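Local coordinates for protein malate dehydrogenase (Picrophilus torridus, PDB 4BGV) that probably catalyses the reversible, NAD-linked oxidation of malate to oxaloacetate, a step of the tricarboxylic acid cycle, at residues F175-G178 against M184-F187; D45-A50 against L57-F62; Y135-I140 against D317-N322; M241-S244 against D248-R251; G219-L224 against G228-A233. All coordinates share one frame; numbering follows the deposited sequence.

Interaction 1: F175-G178 against M184-F187; sequences FVIG and MVPF
V176 and I177 pair with P186 and V185 in a buried antiparallel beta hairpin, formed by strands 172-178 and 184-193 in the C-terminal domain. Three backbone bonds lace it. I177 N reaches V185 O over 2.9 Å in a nearly straight bond (174°). V185 N returns to I177 O at 2.8 Å. Further along, F187 N meets F175 O, also at 2.8 Å. Between them P186, whose nitrogen carries no hydrogen, occupies a non-hydrogen-bonded pair with V176, where none is required. The short loop that joins the two strands holds H180, the probable proton acceptor, so the hairpin probably leads into the catalytic region. G178 sits just before that loop at backbone angles that would press a beta carbon against the carbonyl oxygen of I177.

One face carries F175 and F187 together with I177 and V185. The F175 and F187 side chains point the same way, their planes inclined at 53°; with CG of F175 anti to the backbone N (chi1 -165°), its CE1 lies 3.6 Å above the F187 ring plane, toward the rim. I177 CD1 touches F187 CE1 at 3.6 Å. Replacing F187 by alanine would probably open a gap beside F175 and leave I177 CD1 without its contact to this ring. On the other face V176 CG1 packs on P186 CB at 4.0 Å and touches M184 SD at 4.1 Å. Helix 295-321 covers the I177, V185 and F187 face, while V176 and M184 lean on helix 150-165.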
# COMPACT_ATOMS: atom_id res chain seq x y z
N PHE A 175 7.76 -25.07 0.09
CA PHE A 175 7.27 -25.73 1.29
C PHE A 175 8.42 -26.24 2.15
O PHE A 175 9.15 -27.14 1.75
CB PHE A 175 6.36 -26.91 0.88
CG PHE A 175 5.52 -27.44 1.99
CD1 PHE A 175 6.02 -28.38 2.86
CD2 PHE A 175 4.24 -26.97 2.19
CE1 PHE A 175 5.27 -28.88 3.89
CE2 PHE A 175 3.47 -27.46 3.23
CZ PHE A 175 3.99 -28.42 4.08
N VAL A 176 8.57 -25.65 3.33
CA VAL A 176 9.58 -26.13 4.28
C VAL A 176 9.02 -26.24 5.69
O VAL A 176 8.25 -25.38 6.14
CB VAL A 176 10.80 -25.20 4.31
CG1 VAL A 176 11.64 -25.39 3.04
CG2 VAL A 176 10.38 -23.76 4.47
N ILE A 177 9.42 -27.29 6.40
CA ILE A 177 9.09 -27.40 7.81
C ILE A 177 10.37 -27.69 8.61
O ILE A 177 11.46 -27.77 8.04
CB ILE A 177 8.01 -28.50 8.07
CG1 ILE A 177 8.49 -29.88 7.63
CG2 ILE A 177 6.69 -28.15 7.37
CD1 ILE A 177 7.48 -31.01 7.97
N GLY A 178 10.24 -27.85 9.92
CA GLY A 178 11.40 -28.15 10.74
C GLY A 178 12.17 -26.89 11.11
O GLY A 178 11.60 -25.80 11.12
N MET A 184 16.25 -28.25 8.54
CA MET A 184 15.17 -27.84 7.64
C MET A 184 14.72 -29.04 6.83
O MET A 184 15.55 -29.87 6.44
CB MET A 184 15.66 -26.75 6.68
CG MET A 184 14.57 -26.06 5.86
SD MET A 184 15.34 -24.94 4.64
CE MET A 184 15.68 -26.06 3.29
N VAL A 185 13.42 -29.14 6.57
CA VAL A 185 12.90 -30.25 5.79
C VAL A 185 12.01 -29.70 4.68
O VAL A 185 10.86 -29.32 4.92
CB VAL A 185 12.08 -31.24 6.64
CG1 VAL A 185 11.58 -32.41 5.77
CG2 VAL A 185 12.90 -31.76 7.82
N PRO A 186 12.54 -29.63 3.46
CA PRO A 186 11.70 -29.16 2.35
C PRO A 186 10.78 -30.28 1.88
O PRO A 186 11.17 -31.45 1.97
CB PRO A 186 12.73 -28.86 1.26
CG PRO A 186 13.84 -29.86 1.52
CD PRO A 186 13.88 -30.06 3.02
N PHE A 187 9.59 -29.93 1.41
CA PHE A 187 8.76 -30.87 0.63
C PHE A 187 8.80 -30.31 -0.79
O PHE A 187 8.09 -29.35 -1.12
CB PHE A 187 7.30 -30.92 1.09
CG PHE A 187 7.06 -31.69 2.38
CD1 PHE A 187 7.93 -31.58 3.46
CD2 PHE A 187 5.93 -32.48 2.51
CE1 PHE A 187 7.68 -32.28 4.65
CE2 PHE A 187 5.67 -33.16 3.70
CZ PHE A 187 6.54 -33.06 4.77

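Interaction 2: D45-A50 against L57-F62; sequences DILEGA and LDIKGF
L47 and I59 bring their CA atoms within 6.0 Å of each other where the C-terminal part of helix 38-47 passes the beginning of strand 59-63, after which the chain leaves in a type I turn from L47 to A50. The turn is closed by A50 N on L47 O at 2.9 Å. Across the contact the side-chain contacts are between aliphatic branches. L47 and I59 lie alongside one another, running opposite ways, and L47 CD1 settles 4.1 Å from I59 CB. The same L47 methyl, CD1, comes 3.6 Å from L57 O, so it covers backbone as well as side chain at the entry to the strand. L47 puts CG anti to its own nitrogen (chi1 -174°), which directs the isobutyl group to the strand. I46 approaches I59 at about a right angle, its CG2 meeting I59 CD1 at 3.7 Å; the ethyl arm of I59 is extended, so its terminal methyl reaches that far.

This is the return leg of a beta-alpha-beta crossover in the Rossmann-type NAD-binding domain: strand 28-33 leads to helix 38-47, and the chain comes back along strand 59-63, parallel to 28-33 and at the edge of the six-stranded sheet. Helix 12-23 flanks the contact, A18 and Q19 touching I46, and A22 touching L57 and I59. Beyond helix 38-47 lies a neighbouring subunit, whose R156 forms a salt bridge with E48.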
# COMPACT_ATOMS: atom_id res chain seq x y z
N ASP A 45 13.51 7.63 15.58
CA ASP A 45 13.96 7.70 14.19
C ASP A 45 12.84 7.13 13.33
O ASP A 45 12.52 7.68 12.28
CB ASP A 45 15.25 6.88 14.04
CG ASP A 45 16.01 7.17 12.74
OD1 ASP A 45 15.64 8.10 11.98
OD2 ASP A 45 17.00 6.44 12.48
N ILE A 46 12.25 6.03 13.77
CA ILE A 46 11.13 5.44 13.05
C ILE A 46 9.92 6.39 13.07
O ILE A 46 9.30 6.63 12.04
CB ILE A 46 10.76 4.06 13.64
CG1 ILE A 46 11.85 3.02 13.29
CG2 ILE A 46 9.38 3.61 13.13
CD1 ILE A 46 11.75 1.70 14.08
N LEU A 47 9.59 6.91 14.24
CA LEU A 47 8.44 7.82 14.36
C LEU A 47 8.60 9.06 13.49
O LEU A 47 7.63 9.55 12.90
CB LEU A 47 8.22 8.26 15.81
CG LEU A 47 6.97 9.09 16.04
CD1 LEU A 47 5.72 8.25 15.77
CD2 LEU A 47 6.96 9.65 17.47
N GLU A 48 9.81 9.60 13.40
CA GLU A 48 10.03 10.82 12.64
C GLU A 48 9.78 10.68 11.13
O GLU A 48 9.70 11.68 10.43
CB GLU A 48 11.41 11.43 12.92
CG GLU A 48 11.48 12.05 14.31
CD GLU A 48 12.85 12.53 14.73
OE1 GLU A 48 13.84 12.26 14.01
OE2 GLU A 48 12.91 13.22 15.79
N GLY A 49 9.66 9.45 10.64
CA GLY A 49 9.36 9.19 9.25
C GLY A 49 7.86 9.11 8.99
O GLY A 49 7.42 9.07 7.85
N ALA A 50 7.07 9.08 10.07
CA ALA A 50 5.60 9.01 9.96
C ALA A 50 4.95 10.04 9.01
O ALA A 50 4.04 9.69 8.25
CB ALA A 50 4.95 9.07 11.35
N LEU A 57 0.63 6.28 14.33
CA LEU A 57 0.86 5.31 15.40
C LEU A 57 1.69 5.93 16.51
O LEU A 57 2.39 6.92 16.32
CB LEU A 57 1.64 4.10 14.86
CG LEU A 57 0.99 3.34 13.70
CD1 LEU A 57 1.99 2.40 13.07
CD2 LEU A 57 -0.26 2.59 14.18
N ASP A 58 1.58 5.32 17.69
CA ASP A 58 2.40 5.70 18.82
C ASP A 58 3.57 4.74 18.77
O ASP A 58 3.38 3.51 18.74
CB ASP A 58 1.56 5.50 20.09
CG ASP A 58 2.27 5.96 21.34
OD1 ASP A 58 3.27 6.70 21.23
OD2 ASP A 58 1.81 5.57 22.44
N ILE A 59 4.78 5.28 18.69
CA ILE A 59 5.96 4.44 18.62
C ILE A 59 6.93 4.94 19.69
O ILE A 59 7.36 6.09 19.65
CB ILE A 59 6.60 4.51 17.22
CG1 ILE A 59 5.55 4.14 16.15
CG2 ILE A 59 7.83 3.62 17.14
CD1 ILE A 59 6.07 4.16 14.74
N LYS A 60 7.21 4.09 20.68
CA LYS A 60 7.98 4.51 21.86
C LYS A 60 9.11 3.53 22.15
O LYS A 60 9.03 2.35 21.79
CB LYS A 60 7.07 4.62 23.08
CG LYS A 60 5.99 5.68 22.97
CD LYS A 60 5.23 5.81 24.29
CE LYS A 60 4.19 6.92 24.23
NZ LYS A 60 4.80 8.28 24.24
N GLY A 61 10.17 4.02 22.80
CA GLY A 61 11.27 3.13 23.18
C GLY A 61 11.66 3.29 24.65
O GLY A 61 11.59 4.39 25.19
N PHE A 62 12.09 2.19 25.28
CA PHE A 62 12.38 2.20 26.71
C PHE A 62 13.66 1.43 27.02
O PHE A 62 13.96 0.44 26.34
CB PHE A 62 11.22 1.56 27.47
CG PHE A 62 9.91 2.26 27.27
CD1 PHE A 62 9.58 3.36 28.04
CD2 PHE A 62 9.04 1.84 26.27
CE1 PHE A 62 8.38 4.03 27.85
CE2 PHE A 62 7.83 2.50 26.07
CZ PHE A 62 7.50 3.59 26.86

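Interaction 3: Y135-I140 against D317-N322; sequences YKASGI and DYFAKN
K136 and F319 make most of this contact, in which the C-terminal end of helix 295-321 lies against the end of helix 127-138. The CH-pi component comes first. K136 CB stands over one face of the F319 ring, 3.8 Å from its centroid and 19° off the normal. The lysine chain then runs across the same face and K136 CE comes to 3.5 Å from F319 CG. Bends at chi3 and chi4 carry the ammonium group beyond the ring, where NZ forms a salt bridge with D316, one turn back along the same helix as F319; the aliphatic part of the lysine serves the aromatic ring and its charge serves the acid.

The apolar component is smaller. A137 CB lies at the ring edge, in its plane, 4.0 Å from F319 CE2. A glycine in place of F319 would probably leave K136 CB and A137 CB facing a gap and the lysine chain freer to swing.

Apart from the K136–D316 salt bridge, the polar bonds described here lie within each helix end. S138 OG accepts from I140 N at 3.2 Å, an ST turn, while G139 leaves the helix with positive phi. N322 ND2 donates to Y318 O at 3.0 Å and lies over the centre of the Y318 ring. I101 and K105 of helix 93-114 border F319 as well. Docking of the last helix of the chain on helices of the NAD-binding domain is consistent with the two-domain fold of the LDH/MDH superfamily.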
# COMPACT_ATOMS: atom_id res chain seq x y z
N TYR A 135 8.10 -20.54 26.99
CA TYR A 135 6.98 -21.27 27.53
C TYR A 135 7.26 -21.70 28.97
O TYR A 135 6.45 -21.47 29.86
CB TYR A 135 6.70 -22.51 26.65
CG TYR A 135 5.69 -23.46 27.25
CD1 TYR A 135 4.45 -22.99 27.69
CD2 TYR A 135 5.96 -24.82 27.39
CE1 TYR A 135 3.51 -23.84 28.24
CE2 TYR A 135 5.01 -25.69 27.93
CZ TYR A 135 3.79 -25.18 28.36
OH TYR A 135 2.84 -26.02 28.90
N LYS A 136 8.42 -22.30 29.20
CA LYS A 136 8.77 -22.75 30.55
C LYS A 136 8.86 -21.59 31.55
O LYS A 136 8.51 -21.75 32.73
CB LYS A 136 10.07 -23.56 30.53
CG LYS A 136 9.94 -24.90 29.81
CD LYS A 136 11.29 -25.61 29.75
CE LYS A 136 11.76 -26.05 31.13
NZ LYS A 136 11.11 -27.33 31.54
N ALA A 137 9.32 -20.43 31.10
CA ALA A 137 9.54 -19.30 32.00
C ALA A 137 8.27 -18.49 32.25
O ALA A 137 8.08 -17.97 33.35
CB ALA A 137 10.64 -18.38 31.45
N SER A 138 7.42 -18.36 31.24
CA SER A 138 6.29 -17.44 31.31
C SER A 138 5.00 -18.10 31.79
O SER A 138 4.14 -17.42 32.33
CB SER A 138 6.02 -16.78 29.95
OG SER A 138 5.49 -17.71 29.02
N GLY A 139 4.85 -19.40 31.56
CA GLY A 139 3.63 -20.12 31.92
C GLY A 139 2.44 -19.81 31.01
O GLY A 139 1.30 -20.21 31.27
N ILE A 140 2.71 -19.11 29.92
CA ILE A 140 1.68 -18.77 28.95
C ILE A 140 1.17 -20.04 28.27
O ILE A 140 1.95 -20.96 28.03
CB ILE A 140 2.23 -17.74 27.93
CG1 ILE A 140 2.30 -16.36 28.59
CG2 ILE A 140 1.40 -17.70 26.64
CD1 ILE A 140 3.03 -15.32 27.76
N ASP A 317 17.29 -29.13 31.52
CA ASP A 317 18.39 -29.21 32.47
C ASP A 317 18.78 -27.83 33.01
O ASP A 317 18.99 -27.68 34.21
CB ASP A 317 19.60 -29.90 31.82
CG ASP A 317 20.82 -29.91 32.73
OD1 ASP A 317 20.87 -30.75 33.65
OD2 ASP A 317 21.72 -29.08 32.50
N TYR A 318 18.87 -26.84 32.12
CA TYR A 318 19.14 -25.48 32.56
C TYR A 318 18.09 -25.00 33.56
O TYR A 318 18.44 -24.45 34.61
CB TYR A 318 19.20 -24.50 31.37
CG TYR A 318 19.52 -23.08 31.78
CD1 TYR A 318 20.84 -22.66 31.91
CD2 TYR A 318 18.51 -22.16 32.04
CE1 TYR A 318 21.14 -21.36 32.28
CE2 TYR A 318 18.80 -20.86 32.41
CZ TYR A 318 20.11 -20.46 32.53
OH TYR A 318 20.42 -19.17 32.90
N PHE A 319 16.82 -25.19 33.24
CA PHE A 319 15.74 -24.75 34.12
C PHE A 319 15.77 -25.49 35.45
O PHE A 319 15.54 -24.90 36.51
CB PHE A 319 14.37 -24.91 33.45
CG PHE A 319 13.94 -23.71 32.63
CD1 PHE A 319 14.45 -23.51 31.35
CD2 PHE A 319 13.03 -22.80 33.14
CE1 PHE A 319 14.06 -22.42 30.60
CE2 PHE A 319 12.63 -21.70 32.39
CZ PHE A 319 13.15 -21.51 31.11
N ALA A 320 16.08 -26.78 35.40
CA ALA A 320 16.18 -27.59 36.61
C ALA A 320 17.32 -27.10 37.51
O ALA A 320 17.19 -27.14 38.73
CB ALA A 320 16.38 -29.05 36.25
N LYS A 321 18.41 -26.64 36.90
CA LYS A 321 19.59 -26.20 37.65
C LYS A 321 19.44 -24.77 38.18
O LYS A 321 20.21 -24.33 39.03
CB LYS A 321 20.84 -26.27 36.76
CG LYS A 321 21.33 -27.67 36.42
CD LYS A 321 22.59 -27.58 35.56
CE LYS A 321 23.13 -28.95 35.15
NZ LYS A 321 23.51 -29.81 36.30
N ASN A 322 18.45 -24.04 37.67
CA ASN A 322 18.27 -22.65 38.08
C ASN A 322 16.89 -22.37 38.64
O ASN A 322 16.23 -21.41 38.24
CB ASN A 322 18.61 -21.71 36.92
CG ASN A 322 20.10 -21.72 36.59
OD1 ASN A 322 20.90 -21.06 37.25
ND2 ASN A 322 20.47 -22.49 35.57

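Interaction 4: M241-S244 against D248-R251; sequences MVES and DRKR
S244 is bonded to the following loop through both its oxygens. Its carbonyl O accepts R249 N at 2.9 Å. Its hydroxyl stands anti to the backbone N (chi1 -168°), a rotation that turns OG to the loop, where S244 OG accepts R251 N at 3.0 Å; the same oxygen is bonded to I280 O of strand 272-281. R251 CG packs on S244 OG at 3.2 Å. Helix 232-246 ends in a Schellman motif, with D248, at positive phi, as its C-prime residue; the N-H of D248 bonds to the carbonyl one residue beyond S244.

Beside this, E243 OE2 collects positive partners. E243 OE2 lies at the edge of the R249 guanidinium, 2.9 Å from NH1, with the two planes 51° apart; the hydrogen bond of this salt bridge is weak because it is bent to 128°. A water donates to E243 OE2 at 2.7 Å and accepts from R251 NH1 at 3.1 Å, and R24 supplies a further salt bridge; so many donors would be expected to favour the ionised carboxylate. R251 CD lies over the face of the R249 guanidinium. K250 NZ forms a salt bridge with D248 OD1 at 2.7 Å, on its syn side, and another with E286; D248 OD1 also accepts from K282 N. Other arginine nitrogens reach neighbouring subunits: R249 NE and NH2 form salt bridges with D56 of the fourth subunit and E170 of the second, and R251 NH2 with D171 of that second subunit.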
# COMPACT_ATOMS: atom_id res chain seq x y z
N MET A 241 3.95 -12.80 10.42
CA MET A 241 3.43 -13.61 11.53
C MET A 241 2.69 -12.74 12.55
O MET A 241 1.59 -13.07 12.97
CB MET A 241 4.56 -14.35 12.24
CG MET A 241 5.20 -15.46 11.42
SD MET A 241 6.80 -16.00 12.07
CE MET A 241 6.34 -16.76 13.63
N VAL A 242 3.31 -11.63 12.94
CA VAL A 242 2.71 -10.75 13.94
C VAL A 242 1.35 -10.19 13.46
O VAL A 242 0.36 -10.18 14.20
CB VAL A 242 3.64 -9.57 14.27
CG1 VAL A 242 2.95 -8.57 15.22
CG2 VAL A 242 4.97 -10.09 14.88
N GLU A 243 1.31 -9.73 12.21
CA GLU A 243 0.07 -9.12 11.72
C GLU A 243 -1.04 -10.17 11.56
O GLU A 243 -2.23 -9.84 11.66
CB GLU A 243 0.32 -8.35 10.40
CG GLU A 243 0.48 -9.25 9.20
CD GLU A 243 0.86 -8.49 7.94
OE1 GLU A 243 1.16 -7.28 8.02
OE2 GLU A 243 0.85 -9.11 6.87
N SER A 244 -0.67 -11.43 11.33
CA SER A 244 -1.70 -12.47 11.24
C SER A 244 -2.38 -12.66 12.59
O SER A 244 -3.58 -12.97 12.66
CB SER A 244 -1.13 -13.81 10.74
OG SER A 244 -2.18 -14.72 10.40
N ASP A 248 -5.86 -11.10 12.85
CA ASP A 248 -6.59 -12.37 12.76
C ASP A 248 -6.71 -12.86 11.30
O ASP A 248 -7.80 -13.24 10.84
CB ASP A 248 -7.96 -12.20 13.42
CG ASP A 248 -8.66 -13.52 13.68
OD1 ASP A 248 -7.99 -14.53 13.96
OD2 ASP A 248 -9.91 -13.52 13.63
N ARG A 249 -5.60 -12.84 10.57
CA ARG A 249 -5.60 -13.10 9.14
C ARG A 249 -5.79 -14.59 8.78
O ARG A 249 -6.20 -14.92 7.65
CB ARG A 249 -4.31 -12.59 8.48
CG ARG A 249 -4.15 -11.06 8.44
CD ARG A 249 -3.03 -10.65 7.48
NE ARG A 249 -3.29 -11.05 6.10
CZ ARG A 249 -2.44 -10.88 5.09
NH1 ARG A 249 -1.25 -10.31 5.30
NH2 ARG A 249 -2.77 -11.28 3.86
N LYS A 250 -5.49 -15.46 9.73
CA LYS A 250 -5.45 -16.91 9.49
C LYS A 250 -4.47 -17.29 8.38
O LYS A 250 -4.76 -18.16 7.53
CB LYS A 250 -6.85 -17.49 9.16
CG LYS A 250 -8.03 -16.91 9.95
CD LYS A 250 -8.01 -17.26 11.43
CE LYS A 250 -9.37 -16.91 12.07
NZ LYS A 250 -9.32 -16.84 13.57
N ARG A 251 -3.30 -16.65 8.36
CA ARG A 251 -2.22 -17.09 7.48
C ARG A 251 -1.87 -18.53 7.83
O ARG A 251 -1.97 -18.94 9.00
CB ARG A 251 -0.96 -16.24 7.69
CG ARG A 251 -1.09 -14.75 7.34
CD ARG A 251 -1.40 -14.50 5.86
NE ARG A 251 -0.56 -15.29 4.96
CZ ARG A 251 0.62 -14.90 4.50
NH1 ARG A 251 1.13 -13.73 4.86
NH2 ARG A 251 1.30 -15.71 3.68
O HOH W 1 0.42 -11.80 7.17

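Interaction 5: G219-L224 against G228-A233; sequences GEIVNL and GSAFYA
I221 and A230 form the inner part of this contact, where helix 217-225 lies against the segment that leads into helix 232-246. I221 CG2 touches A230 CA at 3.6 Å and its methyl CB at 3.7 Å. The branch is put there by the side-chain rotation: CG2 is anti to the backbone N and turned to A230, while the CG1 arm carries the end of the chain away. One residue on, V222 CG2 meets S229 CB at 3.8 Å, so S229 offers its carbon while its hydroxyl is bonded elsewhere. V222 also covers G228 O, which comes 3.7 Å from V222 CA; this buried carbonyl, which V222 meets with carbon atoms, has no polar partner in the model.

In the next shell, S229 O lies in the plane of the F231 ring at its edge, and F231 CE2 stands 3.3 Å above the Y232 ring, toward its rim. F231 is the N-cap residue of helix 232-246. The backbone N-H groups of F231, Y232 and A233, at the start of that helix, are taken by the carboxylate of D45 of the third subunit, consistent with D45 helping to hold the start of the helix. F231 also packs on A12, V13 and T16, at or near the probable NAD-binding loop, and S229 N bonds a polyether molecule, probably from the crystallisation liquor. A230 itself touches R156, a probable substrate-binding residue. The contact is thus a turn between two successive helices beside the active-site cleft, at a subunit interface.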
# COMPACT_ATOMS: atom_id res chain seq x y z
N GLY A 219 23.77 -18.04 6.76
CA GLY A 219 25.23 -18.00 6.67
C GLY A 219 25.71 -17.18 5.47
O GLY A 219 26.74 -16.47 5.55
N GLU A 220 24.97 -17.26 4.36
CA GLU A 220 25.30 -16.52 3.15
C GLU A 220 25.29 -15.02 3.45
O GLU A 220 26.20 -14.30 3.04
CB GLU A 220 24.32 -16.83 2.01
CG GLU A 220 24.59 -16.04 0.72
CD GLU A 220 23.61 -16.37 -0.42
OE1 GLU A 220 22.61 -17.08 -0.17
OE2 GLU A 220 23.85 -15.93 -1.57
N ILE A 221 24.27 -14.56 4.17
CA ILE A 221 24.20 -13.14 4.53
C ILE A 221 25.30 -12.76 5.53
O ILE A 221 25.93 -11.72 5.41
CB ILE A 221 22.81 -12.76 5.11
CG1 ILE A 221 21.71 -13.09 4.10
CG2 ILE A 221 22.76 -11.27 5.44
CD1 ILE A 221 21.83 -12.32 2.80
N VAL A 222 25.53 -13.61 6.53
CA VAL A 222 26.61 -13.36 7.49
C VAL A 222 27.96 -13.14 6.81
O VAL A 222 28.72 -12.23 7.19
CB VAL A 222 26.72 -14.49 8.53
CG1 VAL A 222 28.03 -14.37 9.31
CG2 VAL A 222 25.53 -14.42 9.49
N ASN A 223 28.26 -13.94 5.79
CA ASN A 223 29.52 -13.78 5.07
C ASN A 223 29.61 -12.43 4.37
O ASN A 223 30.69 -11.83 4.30
CB ASN A 223 29.73 -14.90 4.06
CG ASN A 223 30.89 -14.60 3.13
OD1 ASN A 223 32.05 -14.63 3.54
ND2 ASN A 223 30.58 -14.29 1.87
N LEU A 224 28.49 -11.95 3.87
CA LEU A 224 28.48 -10.69 3.13
C LEU A 224 28.55 -9.49 4.08
O LEU A 224 29.21 -8.49 3.76
CB LEU A 224 27.25 -10.62 2.24
CG LEU A 224 27.25 -11.66 1.11
CD1 LEU A 224 25.91 -11.77 0.40
CD2 LEU A 224 28.34 -11.33 0.12
N GLY A 228 27.71 -9.01 11.32
CA GLY A 228 26.33 -9.06 11.75
C GLY A 228 25.57 -10.04 10.90
O GLY A 228 26.13 -10.63 9.98
N SER A 229 24.28 -10.21 11.18
CA SER A 229 23.50 -11.21 10.46
C SER A 229 22.33 -10.56 9.72
O SER A 229 22.15 -9.34 9.81
CB SER A 229 23.03 -12.31 11.41
OG SER A 229 22.30 -11.78 12.49
N ALA A 230 21.55 -11.35 8.99
CA ALA A 230 20.43 -10.83 8.20
C ALA A 230 19.41 -10.11 9.09
O ALA A 230 19.20 -10.50 10.24
CB ALA A 230 19.74 -11.96 7.44
N PHE A 231 18.77 -9.08 8.54
CA PHE A 231 17.71 -8.39 9.27
C PHE A 231 16.52 -7.92 8.41
O PHE A 231 15.40 -7.89 8.90
CB PHE A 231 18.24 -7.24 10.14
CG PHE A 231 19.04 -6.21 9.40
CD1 PHE A 231 20.38 -6.44 9.10
CD2 PHE A 231 18.46 -5.00 9.03
CE1 PHE A 231 21.14 -5.47 8.43
CE2 PHE A 231 19.20 -4.03 8.36
CZ PHE A 231 20.54 -4.26 8.05
N TYR A 232 16.76 -7.58 7.15
CA TYR A 232 15.65 -7.14 6.30
C TYR A 232 14.64 -8.25 6.01
O TYR A 232 13.44 -8.08 6.25
CB TYR A 232 16.14 -6.53 4.99
CG TYR A 232 16.77 -5.17 5.17
CD1 TYR A 232 16.01 -4.08 5.64
CD2 TYR A 232 18.12 -4.95 4.88
CE1 TYR A 232 16.57 -2.83 5.80
CE2 TYR A 232 18.70 -3.68 5.04
CZ TYR A 232 17.92 -2.64 5.50
OH TYR A 232 18.47 -1.39 5.69
N ALA A 233 15.12 -9.36 5.47
CA ALA A 233 14.21 -10.48 5.19
C ALA A 233 13.61 -11.08 6.48
O ALA A 233 12.40 -11.33 6.53
CB ALA A 233 14.88 -11.54 4.31

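Interactions 1, 4 and 5 fall within the sequence loop closed by interaction 3, which ties the end of the chain to the NAD-binding domain. Interactions 4 and 5 use opposite ends of helix 232-246, their nearest atoms about 9 Å apart. Interactions 1 and 5 approach probable active-site residues from different elements: the M184 side chain is about 6 Å from that of H180, the probable proton acceptor, and the A230 side chain about 3 Å from that of R156, which probably binds substrate. Interactions 2 and 5 are linked across the subunit interface through D45. Interactions 1 and 2 are farthest apart, centres about 36 Å from each other, in different domains.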